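Local coordinates for monomethylamine methyltransferase MtmB1 (Methanosarcina barkeri, PDB 1NTH), which catalyses transfer of the methyl group of monomethylamine to the corrinoid cofactor of its partner protein MtmC in methanogenesis from methylamine, at residues 380-385 with 438-443; 335-340 with 346-351. All coordinates share one frame; numbering follows the deposited sequence.

Interaction 1: residues 380-385 with 438-443; sequences GMEARM and EEYMQV
Glu382 OE2 accepts a hydrogen bond from Tyr440 OH at 2.5 Å and a second one from Thr379 OG1, just before the segment. The contact joins the first turns of two helices of this TIM-barrel protein, 380-393 and 438-454. Their short axes run nearly parallel, 23° apart, with a closest approach of 11.5 Å. Tyr440 and Met381 bridge the gap.

The carboxylate of Glu382 lies at the edge of the tyrosine ring and almost in its plane. The hydroxyl meets OE2 on the anti side, 20° out of the carboxylate plane. The other oxygen, OE1, is bound by Ser369 OG. Both oxygens are thus held, which should limit rotation of the carboxylate.

Tyr440 CG is anti to the backbone N (chi1 -152°), which sends the ring toward helix 380-393. Met381 lies over one face of that ring. Its CB makes a CH-pi contact 3.8 Å from the ring centroid and sits 3.5 Å from Tyr440 CZ. The methionine chain then bends at chi2 and chi3 and runs on from the hydroxyl end of the ring toward its CG. Met381 CE ends above the CG and CD1 rim, 4.4 Å from Met441 CG. The sulfur makes a Met-aromatic contact, with SD high above the ring centre, 5.0 Å from the Tyr440 centroid. On its other side, Met381 SD lies 3.4 Å from the plane of the Arg384 guanidinium, over its centre.

Interaction 2: residues 335-340 with 346-351; sequences YPCAGP and LLEASA
Glu348 reaches from helix 343-359 to the backbone of Pro336, Cys337 and Ala338, and its CB lies 4.0 Å from Pro336 CB. The arrangement is a carboxylate bound by two successive backbone N-H groups. It ties the loop that follows strand 330-333 to the helix which that loop leads into.

Cys337 N donates to Glu348 OE2 at 2.8 Å, and Ala338 N donates to Glu348 OE1 at 2.9 Å. Both bonds are nearly straight, with N-H...O angles of 170°. Both oxygens are met on their syn side, OE1 at the lone pair and OE2 30° out of the carboxylate plane. Beyond CG the glutamate chain is extended (chi2 -178°), and this carries the carboxylate across to the loop.

Asn307 ND2 gives OE2 a further hydrogen bond. The buried carboxylate thus has three donors, which would probably help to stabilise its negative charge.

The same approach brings Ala338 CB to 3.4 Å from Glu348 OE1 and Cys337 CB to 3.3 Å from Glu348 OE2. On the next helix residue, Ala349 CB lies 4.5 Å from Pro336 CG, a looser contact.

The contact is buried within one subunit, in the beta-alpha unit of the TIM barrel formed by strand 330-333, this loop and helix 343-359. Around that helix, Leu346 and Ser350 pack against helices 380-393 and 438-454, while Leu347 and Ala351 meet Leu408 of helix 398-410.

Overall arrangement
Both contacts are largely buried and lie on the same side of the chain's centre, with their own centres about 12 Å apart. Interaction 2 is deeper, its centre about 15 Å from that of the chain against about 22 Å for interaction 1. It is local, joining a barrel loop to its own helix through backbone N-H groups. Interaction 1 links two helices mainly by side chains, combining one polar bond with methionine and ring packing. It also lies nearer a subunit boundary: Arg384 and Met441 touch Phe3 of the second subunit, whereas no other chain reaches interaction 2. Helix 343-359 adjoins helix 380-393, with Met385 CG 3.3 Å from Ser350 OG. The loop adds a second link, with Pro340 CB 3.6 Å from Glu382 OE2.

Interaction 1: residues 380-385 with 438-443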
ATOM      1  N   GLY A 380       9.065 -16.777 -27.887  1.00 18.29           N
ATOM      2  CA  GLY A 380       7.833 -17.298 -27.322  1.00 17.32           C
ATOM      3  C   GLY A 380       7.239 -18.485 -28.057  1.00 17.39           C
ATOM      4  O   GLY A 380       6.447 -19.227 -27.484  1.00 17.86           O
ATOM      5  N   MET A 381       7.605 -18.675 -29.322  1.00 17.07           N
ATOM      6  CA  MET A 381       7.077 -19.803 -30.088  1.00 18.28           C
ATOM      7  C   MET A 381       7.435 -21.142 -29.452  1.00 17.44           C
ATOM      8  O   MET A 381       6.631 -22.069 -29.465  1.00 18.78           O
ATOM      9  CB  MET A 381       7.596 -19.771 -31.530  1.00 20.31           C
ATOM     10  CG  MET A 381       6.902 -18.753 -32.423  1.00 21.82           C
ATOM     11  SD  MET A 381       5.161 -19.149 -32.744  1.00 25.25           S
ATOM     12  CE  MET A 381       5.307 -20.145 -34.241  1.00 24.78           C
ATOM     13  N   GLU A 382       8.639 -21.248 -28.898  1.00 17.10           N
ATOM     14  CA  GLU A 382       9.045 -22.497 -28.263  1.00 17.23           C
ATOM     15  C   GLU A 382       8.206 -22.759 -27.012  1.00 16.26           C
ATOM     16  O   GLU A 382       7.867 -23.905 -26.711  1.00 17.63           O
ATOM     17  CB  GLU A 382      10.537 -22.463 -27.908  1.00 17.92           C
ATOM     18  CG  GLU A 382      11.455 -22.311 -29.122  1.00 20.54           C
ATOM     19  CD  GLU A 382      12.001 -20.901 -29.271  1.00 21.67           C
ATOM     20  OE1 GLU A 382      12.779 -20.469 -28.391  1.00 22.81           O
ATOM     21  OE2 GLU A 382      11.651 -20.223 -30.262  1.00 24.10           O
ATOM     22  N   ALA A 383       7.870 -21.695 -26.289  1.00 17.01           N
ATOM     23  CA  ALA A 383       7.053 -21.826 -25.088  1.00 16.61           C
ATOM     24  C   ALA A 383       5.622 -22.195 -25.472  1.00 16.70           C
ATOM     25  O   ALA A 383       4.933 -22.899 -24.732  1.00 16.15           O
ATOM     26  CB  ALA A 383       7.064 -20.517 -24.296  1.00 17.03           C
ATOM     27  N   ARG A 384       5.167 -21.712 -26.625  1.00 17.27           N
ATOM     28  CA  ARG A 384       3.821 -22.037 -27.076  1.00 17.57           C
ATOM     29  C   ARG A 384       3.722 -23.545 -27.308  1.00 17.85           C
ATOM     30  O   ARG A 384       2.746 -24.180 -26.913  1.00 17.33           O
ATOM     31  CB  ARG A 384       3.483 -21.301 -28.379  1.00 17.85           C
ATOM     32  CG  ARG A 384       2.078 -21.605 -28.887  1.00 19.03           C
ATOM     33  CD  ARG A 384       1.890 -21.189 -30.338  1.00 19.46           C
ATOM     34  NE  ARG A 384       2.000 -19.747 -30.531  1.00 19.52           N
ATOM     35  CZ  ARG A 384       1.845 -19.141 -31.704  1.00 20.77           C
ATOM     36  NH1 ARG A 384       1.569 -19.858 -32.787  1.00 21.13           N
ATOM     37  NH2 ARG A 384       1.962 -17.824 -31.796  1.00 19.91           N
ATOM     38  N   MET A 385       4.739 -24.118 -27.950  1.00 17.74           N
ATOM     39  CA  MET A 385       4.732 -25.551 -28.215  1.00 18.75           C
ATOM     40  C   MET A 385       4.784 -26.317 -26.898  1.00 18.49           C
ATOM     41  O   MET A 385       4.071 -27.305 -26.713  1.00 17.12           O
ATOM     42  CB  MET A 385       5.924 -25.942 -29.090  1.00 20.41           C
ATOM     43  CG  MET A 385       5.929 -27.415 -29.499  1.00 23.01           C
ATOM     44  SD  MET A 385       4.489 -27.883 -30.504  1.00 27.04           S
ATOM     45  CE  MET A 385       5.057 -27.404 -32.129  1.00 24.75           C
ATOM     46  N   GLU A 438       6.029 -15.960 -41.026  1.00 26.05           N
ATOM     47  CA  GLU A 438       5.275 -17.060 -41.611  1.00 27.69           C
ATOM     48  C   GLU A 438       6.170 -18.293 -41.652  1.00 26.54           C
ATOM     49  O   GLU A 438       5.697 -19.422 -41.524  1.00 26.93           O
ATOM     50  CB  GLU A 438       4.811 -16.694 -43.023  1.00 30.58           C
ATOM     51  CG  GLU A 438       3.657 -15.703 -43.056  0.50 33.13           C
ATOM     52  CD  GLU A 438       3.338 -15.229 -44.460  0.50 35.26           C
ATOM     53  OE1 GLU A 438       3.610 -15.983 -45.419  0.50 37.12           O
ATOM     54  OE2 GLU A 438       2.803 -14.109 -44.605  0.50 36.60           O
ATOM     55  N   GLU A 439       7.467 -18.066 -41.824  1.00 26.02           N
ATOM     56  CA  GLU A 439       8.432 -19.157 -41.864  1.00 27.25           C
ATOM     57  C   GLU A 439       8.359 -19.964 -40.570  1.00 26.75           C
ATOM     58  O   GLU A 439       8.275 -21.190 -40.596  1.00 26.02           O
ATOM     59  CB  GLU A 439       9.850 -18.614 -42.034  1.00 30.62           C
ATOM     60  CG  GLU A 439      10.913 -19.697 -42.131  1.00 36.57           C
ATOM     61  CD  GLU A 439      12.323 -19.144 -42.046  1.00 40.42           C
ATOM     62  OE1 GLU A 439      12.624 -18.160 -42.754  1.00 44.04           O
ATOM     63  OE2 GLU A 439      13.136 -19.697 -41.275  1.00 44.12           O
ATOM     64  N   TYR A 440       8.392 -19.271 -39.436  1.00 25.40           N
ATOM     65  CA  TYR A 440       8.338 -19.954 -38.149  1.00 23.40           C
ATOM     66  C   TYR A 440       7.007 -20.681 -37.986  1.00 22.06           C
ATOM     67  O   TYR A 440       6.958 -21.811 -37.502  1.00 21.95           O
ATOM     68  CB  TYR A 440       8.520 -18.962 -36.992  1.00 22.48           C
ATOM     69  CG  TYR A 440       9.126 -19.590 -35.749  1.00 21.53           C
ATOM     70  CD1 TYR A 440       9.010 -20.961 -35.509  1.00 21.98           C
ATOM     71  CD2 TYR A 440       9.826 -18.818 -34.820  1.00 21.69           C
ATOM     72  CE1 TYR A 440       9.579 -21.551 -34.381  1.00 22.27           C
ATOM     73  CE2 TYR A 440      10.401 -19.401 -33.682  1.00 20.56           C
ATOM     74  CZ  TYR A 440      10.273 -20.766 -33.474  1.00 22.26           C
ATOM     75  OH  TYR A 440      10.853 -21.356 -32.373  1.00 22.92           O
ATOM     76  N   MET A 441       5.923 -20.030 -38.387  1.00 22.82           N
ATOM     77  CA  MET A 441       4.606 -20.638 -38.275  1.00 23.32           C
ATOM     78  C   MET A 441       4.537 -21.944 -39.062  1.00 24.21           C
ATOM     79  O   MET A 441       3.910 -22.908 -38.624  1.00 22.59           O
ATOM     80  CB  MET A 441       3.540 -19.657 -38.761  1.00 24.33           C
ATOM     81  CG  MET A 441       3.372 -18.458 -37.837  1.00 25.59           C
ATOM     82  SD  MET A 441       2.345 -17.152 -38.526  1.00 29.82           S
ATOM     83  CE  MET A 441       0.743 -17.913 -38.462  1.00 27.60           C
ATOM     84  N   GLN A 442       5.196 -21.977 -40.217  1.00 24.47           N
ATOM     85  CA  GLN A 442       5.208 -23.177 -41.048  1.00 26.40           C
ATOM     86  C   GLN A 442       6.019 -24.280 -40.373  1.00 25.35           C
ATOM     87  O   GLN A 442       5.636 -25.450 -40.405  1.00 25.21           O
ATOM     88  CB  GLN A 442       5.797 -22.866 -42.426  1.00 28.59           C
ATOM     89  CG  GLN A 442       4.921 -21.975 -43.297  1.00 33.11           C
ATOM     90  CD  GLN A 442       5.572 -21.634 -44.626  0.50 33.61           C
ATOM     91  OE1 GLN A 442       6.471 -22.334 -45.088  0.50 35.11           O
ATOM     92  NE2 GLN A 442       5.107 -20.558 -45.254  0.50 35.27           N
ATOM     93  N   VAL A 443       7.139 -23.902 -39.764  1.00 23.82           N
ATOM     94  CA  VAL A 443       7.990 -24.858 -39.066  1.00 22.95           C
ATOM     95  C   VAL A 443       7.201 -25.447 -37.898  1.00 22.55           C
ATOM     96  O   VAL A 443       7.241 -26.652 -37.647  1.00 22.35           O
ATOM     97  CB  VAL A 443       9.269 -24.175 -38.522  1.00 23.78           C
ATOM     98  CG1 VAL A 443      10.036 -25.129 -37.619  1.00 23.64           C
ATOM     99  CG2 VAL A 443      10.152 -23.735 -39.679  1.00 24.30           C
TER

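Interaction 2: residues 335-340 with 346-351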
ATOM      1  N   TYR A 335      16.472 -27.170 -22.010  1.00 18.10           N
ATOM      2  CA  TYR A 335      17.689 -26.850 -22.764  1.00 20.46           C
ATOM      3  C   TYR A 335      17.811 -27.698 -24.029  1.00 20.72           C
ATOM      4  O   TYR A 335      18.498 -28.719 -24.026  1.00 20.73           O
ATOM      5  CB  TYR A 335      18.940 -27.057 -21.914  0.85 21.61           C
ATOM      6  CG  TYR A 335      19.240 -25.934 -20.957  0.85 24.13           C
ATOM      7  CD1 TYR A 335      18.755 -25.952 -19.650  0.85 27.06           C
ATOM      8  CD2 TYR A 335      20.043 -24.864 -21.348  0.85 26.36           C
ATOM      9  CE1 TYR A 335      19.071 -24.933 -18.754  0.85 28.67           C
ATOM     10  CE2 TYR A 335      20.363 -23.842 -20.463  0.85 27.18           C
ATOM     11  CZ  TYR A 335      19.879 -23.884 -19.169  0.85 28.83           C
ATOM     12  OH  TYR A 335      20.237 -22.893 -18.285  0.85 30.57           O
ATOM     13  N   PRO A 336      17.145 -27.296 -25.120  1.00 20.99           N
ATOM     14  CA  PRO A 336      17.238 -28.070 -26.363  1.00 21.24           C
ATOM     15  C   PRO A 336      18.581 -27.796 -27.043  1.00 22.15           C
ATOM     16  O   PRO A 336      19.208 -26.763 -26.796  1.00 22.49           O
ATOM     17  CB  PRO A 336      16.082 -27.530 -27.205  1.00 20.98           C
ATOM     18  CG  PRO A 336      15.142 -26.924 -26.192  1.00 22.34           C
ATOM     19  CD  PRO A 336      16.080 -26.284 -25.212  1.00 20.01           C
ATOM     20  N   CYS A 337      19.017 -28.716 -27.900  1.00 23.14           N
ATOM     21  CA  CYS A 337      20.272 -28.547 -28.630  1.00 24.52           C
ATOM     22  C   CYS A 337      20.086 -27.568 -29.784  1.00 23.84           C
ATOM     23  O   CYS A 337      20.916 -26.684 -30.009  1.00 25.41           O
ATOM     24  CB  CYS A 337      20.748 -29.883 -29.212  1.00 24.87           C
ATOM     25  SG  CYS A 337      21.326 -31.094 -28.018  1.00 29.46           S
ATOM     26  N   ALA A 338      18.989 -27.740 -30.513  1.00 22.89           N
ATOM     27  CA  ALA A 338      18.686 -26.909 -31.671  1.00 23.07           C
ATOM     28  C   ALA A 338      18.207 -25.505 -31.311  1.00 23.83           C
ATOM     29  O   ALA A 338      17.682 -25.271 -30.219  1.00 23.05           O
ATOM     30  CB  ALA A 338      17.650 -27.606 -32.542  1.00 23.53           C
ATOM     31  N   GLY A 339      18.388 -24.579 -32.249  1.00 22.28           N
ATOM     32  CA  GLY A 339      17.983 -23.202 -32.038  1.00 21.66           C
ATOM     33  C   GLY A 339      16.573 -22.920 -32.521  1.00 21.60           C
ATOM     34  O   GLY A 339      15.935 -23.784 -33.124  1.00 22.01           O
ATOM     35  N   PRO A 340      16.060 -21.705 -32.274  1.00 21.31           N
ATOM     36  CA  PRO A 340      14.710 -21.316 -32.687  1.00 21.19           C
ATOM     37  C   PRO A 340      14.455 -21.437 -34.183  1.00 22.36           C
ATOM     38  O   PRO A 340      15.379 -21.369 -34.997  1.00 23.19           O
ATOM     39  CB  PRO A 340      14.606 -19.864 -32.216  1.00 21.39           C
ATOM     40  CG  PRO A 340      15.523 -19.820 -31.047  1.00 20.83           C
ATOM     41  CD  PRO A 340      16.710 -20.607 -31.541  1.00 21.43           C
ATOM     42  N   LEU A 346      11.688 -27.622 -31.628  1.00 19.42           N
ATOM     43  CA  LEU A 346      10.317 -27.837 -31.189  1.00 20.58           C
ATOM     44  C   LEU A 346      10.067 -29.278 -30.754  1.00 20.56           C
ATOM     45  O   LEU A 346       9.371 -29.518 -29.770  1.00 21.60           O
ATOM     46  CB  LEU A 346       9.338 -27.448 -32.303  1.00 19.85           C
ATOM     47  CG  LEU A 346       9.384 -25.976 -32.724  1.00 21.36           C
ATOM     48  CD1 LEU A 346       8.339 -25.717 -33.802  1.00 21.55           C
ATOM     49  CD2 LEU A 346       9.127 -25.081 -31.507  1.00 21.48           C
ATOM     50  N   LEU A 347      10.635 -30.237 -31.480  1.00 20.25           N
ATOM     51  CA  LEU A 347      10.450 -31.640 -31.128  1.00 19.73           C
ATOM     52  C   LEU A 347      11.185 -31.990 -29.837  1.00 19.64           C
ATOM     53  O   LEU A 347      10.702 -32.795 -29.041  1.00 18.87           O
ATOM     54  CB  LEU A 347      10.928 -32.550 -32.268  1.00 21.62           C
ATOM     55  CG  LEU A 347      10.102 -32.485 -33.556  1.00 21.72           C
ATOM     56  CD1 LEU A 347      10.713 -33.407 -34.604  1.00 23.58           C
ATOM     57  CD2 LEU A 347       8.663 -32.887 -33.271  1.00 21.96           C
ATOM     58  N   GLU A 348      12.353 -31.386 -29.633  1.00 20.14           N
ATOM     59  CA  GLU A 348      13.131 -31.634 -28.423  1.00 20.12           C
ATOM     60  C   GLU A 348      12.349 -31.134 -27.211  1.00 19.71           C
ATOM     61  O   GLU A 348      12.189 -31.848 -26.219  1.00 19.75           O
ATOM     62  CB  GLU A 348      14.474 -30.904 -28.487  1.00 21.94           C
ATOM     63  CG  GLU A 348      15.548 -31.587 -29.322  1.00 23.44           C
ATOM     64  CD  GLU A 348      16.857 -30.815 -29.300  1.00 24.98           C
ATOM     65  OE1 GLU A 348      16.999 -29.846 -30.079  1.00 25.01           O
ATOM     66  OE2 GLU A 348      17.741 -31.163 -28.487  1.00 27.12           O
ATOM     67  N   ALA A 349      11.860 -29.903 -27.299  1.00 19.31           N
ATOM     68  CA  ALA A 349      11.098 -29.316 -26.205  1.00 18.30           C
ATOM     69  C   ALA A 349       9.811 -30.104 -25.979  1.00 18.72           C
ATOM     70  O   ALA A 349       9.369 -30.270 -24.842  1.00 18.92           O
ATOM     71  CB  ALA A 349      10.776 -27.859 -26.513  1.00 18.97           C
ATOM     72  N   SER A 350       9.210 -30.587 -27.063  1.00 18.51           N
ATOM     73  CA  SER A 350       7.976 -31.357 -26.961  1.00 18.54           C
ATOM     74  C   SER A 350       8.195 -32.650 -26.182  1.00 18.28           C
ATOM     75  O   SER A 350       7.382 -33.018 -25.334  1.00 18.67           O
ATOM     76  CB  SER A 350       7.429 -31.682 -28.354  1.00 17.97           C
ATOM     77  OG  SER A 350       6.997 -30.509 -29.016  1.00 20.44           O
ATOM     78  N   ALA A 351       9.289 -33.344 -26.476  1.00 18.80           N
ATOM     79  CA  ALA A 351       9.583 -34.587 -25.776  1.00 17.97           C
ATOM     80  C   ALA A 351       9.690 -34.320 -24.279  1.00 17.63           C
ATOM     81  O   ALA A 351       9.199 -35.105 -23.467  1.00 18.46           O
ATOM     82  CB  ALA A 351      10.886 -35.196 -26.295  1.00 18.15           C
TER